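Local coordinates for glycoprotein (Chandipura virus, PDB 5MDM) that probably attaches the virus to host receptors as a class III fusion glycoprotein and, after acid-induced conformational change, drives fusion of the viral and endosomal membranes, at residues 226-231 against 248-253; 217-222 against 253-258. All coordinates share one frame; numbering follows the deposited sequence.

Contact 1 (226-231 against 248-253); sequences NGIKFP and HLLPLF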
# COMPACT_ATOMS: atom_id res chain seq x y z
N ASN A 226 -9.82 -16.19 25.27
CA ASN A 226 -9.18 -15.22 26.14
C ASN A 226 -7.82 -14.83 25.61
O ASN A 226 -7.08 -15.67 25.10
CB ASN A 226 -9.00 -15.77 27.55
CG ASN A 226 -10.31 -16.13 28.20
OD1 ASN A 226 -11.27 -15.35 28.19
ND2 ASN A 226 -10.37 -17.32 28.78
N GLY A 227 -7.49 -13.55 25.74
CA GLY A 227 -6.17 -13.11 25.39
C GLY A 227 -5.86 -11.76 25.96
O GLY A 227 -6.57 -11.24 26.82
N ILE A 228 -4.76 -11.19 25.49
CA ILE A 228 -4.35 -9.88 25.95
C ILE A 228 -4.10 -8.99 24.75
O ILE A 228 -3.53 -9.41 23.73
CB ILE A 228 -3.10 -9.98 26.83
CG1 ILE A 228 -2.09 -10.95 26.21
CG2 ILE A 228 -3.48 -10.47 28.22
CD1 ILE A 228 -0.85 -11.15 27.04
N LYS A 229 -4.59 -7.76 24.86
CA LYS A 229 -4.28 -6.71 23.91
C LYS A 229 -3.08 -5.94 24.44
O LYS A 229 -3.07 -5.45 25.59
CB LYS A 229 -5.47 -5.77 23.70
CG LYS A 229 -5.24 -4.73 22.61
CD LYS A 229 -6.32 -3.67 22.61
CE LYS A 229 -5.74 -2.29 22.86
NZ LYS A 229 -4.90 -2.25 24.10
N PHE A 230 -2.07 -5.87 23.59
CA PHE A 230 -0.86 -5.11 23.82
C PHE A 230 -1.10 -3.61 23.62
O PHE A 230 -2.06 -3.22 22.94
CB PHE A 230 0.19 -5.60 22.83
CG PHE A 230 0.68 -6.98 23.10
CD1 PHE A 230 0.72 -7.47 24.40
CD2 PHE A 230 1.09 -7.80 22.06
CE1 PHE A 230 1.17 -8.75 24.65
CE2 PHE A 230 1.54 -9.09 22.31
CZ PHE A 230 1.58 -9.56 23.61
N PRO A 231 -0.23 -2.76 24.19
CA PRO A 231 -0.33 -1.31 24.06
C PRO A 231 -0.42 -0.84 22.61
O PRO A 231 -0.93 0.25 22.37
CB PRO A 231 0.97 -0.81 24.69
CG PRO A 231 1.35 -1.85 25.65
CD PRO A 231 0.88 -3.16 25.08
N HIS A 248 -1.15 -18.29 37.78
CA HIS A 248 -2.00 -17.92 36.65
C HIS A 248 -1.62 -16.56 36.03
O HIS A 248 -1.67 -15.53 36.70
CB HIS A 248 -3.45 -17.89 37.12
CG HIS A 248 -3.62 -17.26 38.48
ND1 HIS A 248 -3.46 -17.96 39.65
CD2 HIS A 248 -3.93 -15.99 38.84
CE1 HIS A 248 -3.66 -17.16 40.68
NE2 HIS A 248 -3.95 -15.95 40.21
N LEU A 249 -1.25 -16.56 34.76
CA LEU A 249 -0.76 -15.35 34.10
C LEU A 249 -1.88 -14.38 33.70
O LEU A 249 -1.77 -13.17 33.90
CB LEU A 249 0.10 -15.69 32.88
CG LEU A 249 0.50 -14.49 32.01
CD1 LEU A 249 1.35 -13.52 32.81
CD2 LEU A 249 1.20 -14.93 30.73
N LEU A 250 -2.94 -14.93 33.11
CA LEU A 250 -4.05 -14.12 32.60
C LEU A 250 -4.73 -13.19 33.62
O LEU A 250 -4.95 -12.01 33.32
CB LEU A 250 -5.07 -15.03 31.90
CG LEU A 250 -6.21 -14.34 31.14
CD1 LEU A 250 -5.67 -13.53 29.98
CD2 LEU A 250 -7.19 -15.38 30.64
N PRO A 251 -5.08 -13.69 34.82
CA PRO A 251 -5.78 -12.82 35.78
C PRO A 251 -4.98 -11.60 36.25
O PRO A 251 -5.56 -10.71 36.87
CB PRO A 251 -6.04 -13.76 36.96
CG PRO A 251 -6.05 -15.11 36.36
CD PRO A 251 -4.99 -15.07 35.33
N LEU A 252 -3.69 -11.57 35.96
CA LEU A 252 -2.85 -10.44 36.35
C LEU A 252 -3.20 -9.17 35.59
O LEU A 252 -2.71 -8.09 35.93
CB LEU A 252 -1.38 -10.78 36.10
CG LEU A 252 -0.53 -11.33 37.24
CD1 LEU A 252 -1.23 -12.48 37.90
CD2 LEU A 252 0.83 -11.77 36.71
N PHE A 253 -4.04 -9.30 34.56
CA PHE A 253 -4.30 -8.18 33.66
C PHE A 253 -5.73 -7.67 33.74
O PHE A 253 -6.68 -8.44 33.73
CB PHE A 253 -3.94 -8.56 32.22
CG PHE A 253 -2.49 -8.88 32.04
CD1 PHE A 253 -2.02 -10.16 32.23
CD2 PHE A 253 -1.59 -7.88 31.70
CE1 PHE A 253 -0.69 -10.46 32.08
CE2 PHE A 253 -0.25 -8.18 31.54
CZ PHE A 253 0.20 -9.46 31.74
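Gly227 and Leu250 bring the two backbones nearest, at 7.6 Å between CA atoms, where strand 225-229 faces a short 3-10 turn at 250-252. The contact is made mostly by side chains. The turn is held by its own backbone bonds, Leu252 N to Leu249 O and Phe253 N to Leu250 O. Leu250 is the central residue, and its two methyls divide the work. Leu250 CD2 touches Asn226 CB at 3.6 Å, with the amide carbon CG of that residue a little farther off. The Asn226 and Leu250 side chains cross at about a right angle. The other methyl reaches further along the strand. Leu250 CD1 lies 4.0 Å from Gly227 O and 4.2 Å from Ile228 CG2. Leu250 CG is anti to the backbone N (chi1 -172°), and the fork comes nearer the strand than its CB direction would suggest.

The strand is the middle one of a small antiparallel sheet, between strands 218-222 and 235-237. The turn belongs to the loop that leads towards the long helix 270-295, in a region assigned by similarity to trimerization. The contact therefore lays the start of that loop against the small sheet.

Ile228 CG2 is the second meeting point. Ile228 CG2 lies over one face of the Phe253 ring, 4.3 Å from Phe253 CG. This methyl is anti to the carbonyl carbon of Ile228 and serves both Leu250 and Phe253. Leu249 CD1 and Leu250 O lie at the edge of the same ring, in its plane. Ile228 also packs on Phe204 and Val236, while Phe253 and Leu249 both rest on Ile202 of strand 202-205. Asn226 alone among the touching residues is exposed.

Contact 2 (217-222 against 253-258); sequences TCRLSY and FKECPA
Arg219 N donates to Lys254 O over 2.6 Å, in a nearly straight bond (173° at the hydrogen). The donor is tilted somewhat from the carbonyl plane. Arg219 O in turn accepts from Cys256 N, also at 2.6 Å but more bent. The two bonds form a single beta bridge between Arg219 and Glu255. Glu255 CA also makes a CA-H...O contact to Arg219 O.

Beside the bridge, Cys218 SG and Cys256 SG are joined at 2.0 Å, with a disulfide torsion of 87°. Leu220 CD1 packs on Cys256 CB at 4.0 Å.

The Arg219 chain bends at chi3. Arg219 NH2 makes a long salt bridge to Glu255 OE1, at 3.6 Å. The guanidinium and carboxylate planes are steeply inclined to each other. Arg219 NH1 lies 3.3 Å from Phe253 O, which is placed obliquely to the guanidinium.

Thr217 O lies near the plane of the Phe253 ring, 3.3 Å from Phe253 CD2 at its edge. Thr217 CB and CG2 come within about 4 Å of Phe253 CD2 and CE2. The hydroxyl of Thr217 is turned to another partner, the carbonyl of Glu213. Lys254 NZ curls back to within 3.7 Å of Cys218 CB.

A single beta bridge with a disulfide beside it thus ties an irregular loop covalently to the outer strand 218-222 of a three-stranded antiparallel sheet.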
# COMPACT_ATOMS: atom_id res chain seq x y z
N THR A 217 -0.88 -3.33 29.10
CA THR A 217 -1.50 -4.48 28.45
C THR A 217 -2.77 -4.88 29.19
O THR A 217 -2.76 -5.04 30.40
CB THR A 217 -0.55 -5.68 28.43
OG1 THR A 217 0.59 -5.37 27.63
CG2 THR A 217 -1.24 -6.92 27.86
N CYS A 218 -3.87 -5.05 28.45
CA CYS A 218 -5.15 -5.35 29.09
C CYS A 218 -5.76 -6.65 28.58
O CYS A 218 -5.44 -7.10 27.48
CB CYS A 218 -6.13 -4.18 28.94
SG CYS A 218 -6.31 -3.58 27.24
N ARG A 219 -6.63 -7.26 29.38
CA ARG A 219 -7.24 -8.54 29.04
C ARG A 219 -8.46 -8.35 28.13
O ARG A 219 -9.27 -7.45 28.35
CB ARG A 219 -7.67 -9.24 30.33
CG ARG A 219 -7.91 -10.72 30.19
CD ARG A 219 -8.18 -11.36 31.55
NE ARG A 219 -9.53 -11.09 32.03
CZ ARG A 219 -9.83 -10.84 33.30
NH1 ARG A 219 -8.86 -10.81 34.20
NH2 ARG A 219 -11.08 -10.60 33.67
N LEU A 220 -8.59 -9.19 27.11
CA LEU A 220 -9.69 -9.07 26.16
C LEU A 220 -10.00 -10.41 25.50
O LEU A 220 -9.09 -11.17 25.15
CB LEU A 220 -9.39 -8.00 25.10
CG LEU A 220 -10.44 -7.63 24.05
CD1 LEU A 220 -10.21 -6.21 23.59
CD2 LEU A 220 -10.38 -8.55 22.84
N SER A 221 -11.28 -10.68 25.33
CA SER A 221 -11.73 -11.91 24.70
C SER A 221 -11.98 -11.66 23.23
O SER A 221 -12.82 -10.84 22.86
CB SER A 221 -13.01 -12.42 25.36
OG SER A 221 -13.41 -13.66 24.78
N TYR A 222 -11.24 -12.36 22.38
CA TYR A 222 -11.31 -12.13 20.95
C TYR A 222 -11.56 -13.43 20.20
O TYR A 222 -10.85 -14.42 20.39
CB TYR A 222 -10.02 -11.48 20.46
CG TYR A 222 -10.09 -10.99 19.04
CD1 TYR A 222 -10.90 -9.91 18.70
CD2 TYR A 222 -9.35 -11.59 18.04
CE1 TYR A 222 -10.97 -9.45 17.41
CE2 TYR A 222 -9.41 -11.14 16.74
CZ TYR A 222 -10.22 -10.07 16.43
OH TYR A 222 -10.29 -9.61 15.13
N PHE A 253 -4.04 -9.30 34.56
CA PHE A 253 -4.30 -8.18 33.66
C PHE A 253 -5.73 -7.67 33.74
O PHE A 253 -6.68 -8.44 33.73
CB PHE A 253 -3.94 -8.56 32.22
CG PHE A 253 -2.49 -8.88 32.04
CD1 PHE A 253 -2.02 -10.16 32.23
CD2 PHE A 253 -1.59 -7.88 31.70
CE1 PHE A 253 -0.69 -10.46 32.08
CE2 PHE A 253 -0.25 -8.18 31.54
CZ PHE A 253 0.20 -9.46 31.74
N LYS A 254 -5.85 -6.35 33.84
CA LYS A 254 -7.15 -5.70 33.88
C LYS A 254 -7.93 -6.01 32.61
O LYS A 254 -7.37 -6.02 31.51
CB LYS A 254 -6.97 -4.18 34.03
CG LYS A 254 -5.88 -3.57 33.14
CD LYS A 254 -5.82 -2.05 33.26
CE LYS A 254 -4.56 -1.47 32.61
NZ LYS A 254 -4.51 -1.69 31.14
N GLU A 255 -9.22 -6.28 32.76
CA GLU A 255 -10.11 -6.44 31.62
C GLU A 255 -10.10 -5.14 30.80
O GLU A 255 -9.98 -4.05 31.36
CB GLU A 255 -11.53 -6.74 32.10
CG GLU A 255 -12.54 -6.97 30.99
CD GLU A 255 -12.79 -8.44 30.73
OE1 GLU A 255 -13.53 -9.06 31.52
OE2 GLU A 255 -12.26 -8.97 29.73
N CYS A 256 -10.21 -5.27 29.49
CA CYS A 256 -10.12 -4.09 28.62
C CYS A 256 -11.40 -3.27 28.67
O CYS A 256 -12.49 -3.83 28.76
CB CYS A 256 -9.77 -4.49 27.19
SG CYS A 256 -7.99 -4.68 26.93
N PRO A 257 -11.26 -1.93 28.62
CA PRO A 257 -12.37 -0.98 28.54
C PRO A 257 -13.39 -1.46 27.52
O PRO A 257 -13.00 -1.90 26.44
CB PRO A 257 -11.69 0.28 28.02
CG PRO A 257 -10.32 0.21 28.56
CD PRO A 257 -9.95 -1.25 28.61
N ALA A 258 -14.67 -1.39 27.87
CA ALA A 258 -15.72 -1.80 26.95
C ALA A 258 -15.55 -1.08 25.61
O ALA A 258 -15.23 0.11 25.58
CB ALA A 258 -17.09 -1.51 27.54

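Contacts 1 and 2 lie on neighbouring strands of one antiparallel sheet, with centres about 7 Å apart. Backbone bonds probably join them directly: Lys229 N to Cys218 O at 2.8 Å, and Leu220 N to Gly227 O at 2.9 Å. Phe253 belongs to both. Along the chain, the pairing of contact 1 falls within the span that contact 2 closes. The continuous run 248-258 thus meets strand 225-229 first and strand 218-222 next. Thr217 CG2 also packs against Lys229 O. Contact 1 lies away from annotated sites. In contact 2 the Leu220 side chain is about 8 Å from that of Asp138, a site of interaction with host Vim.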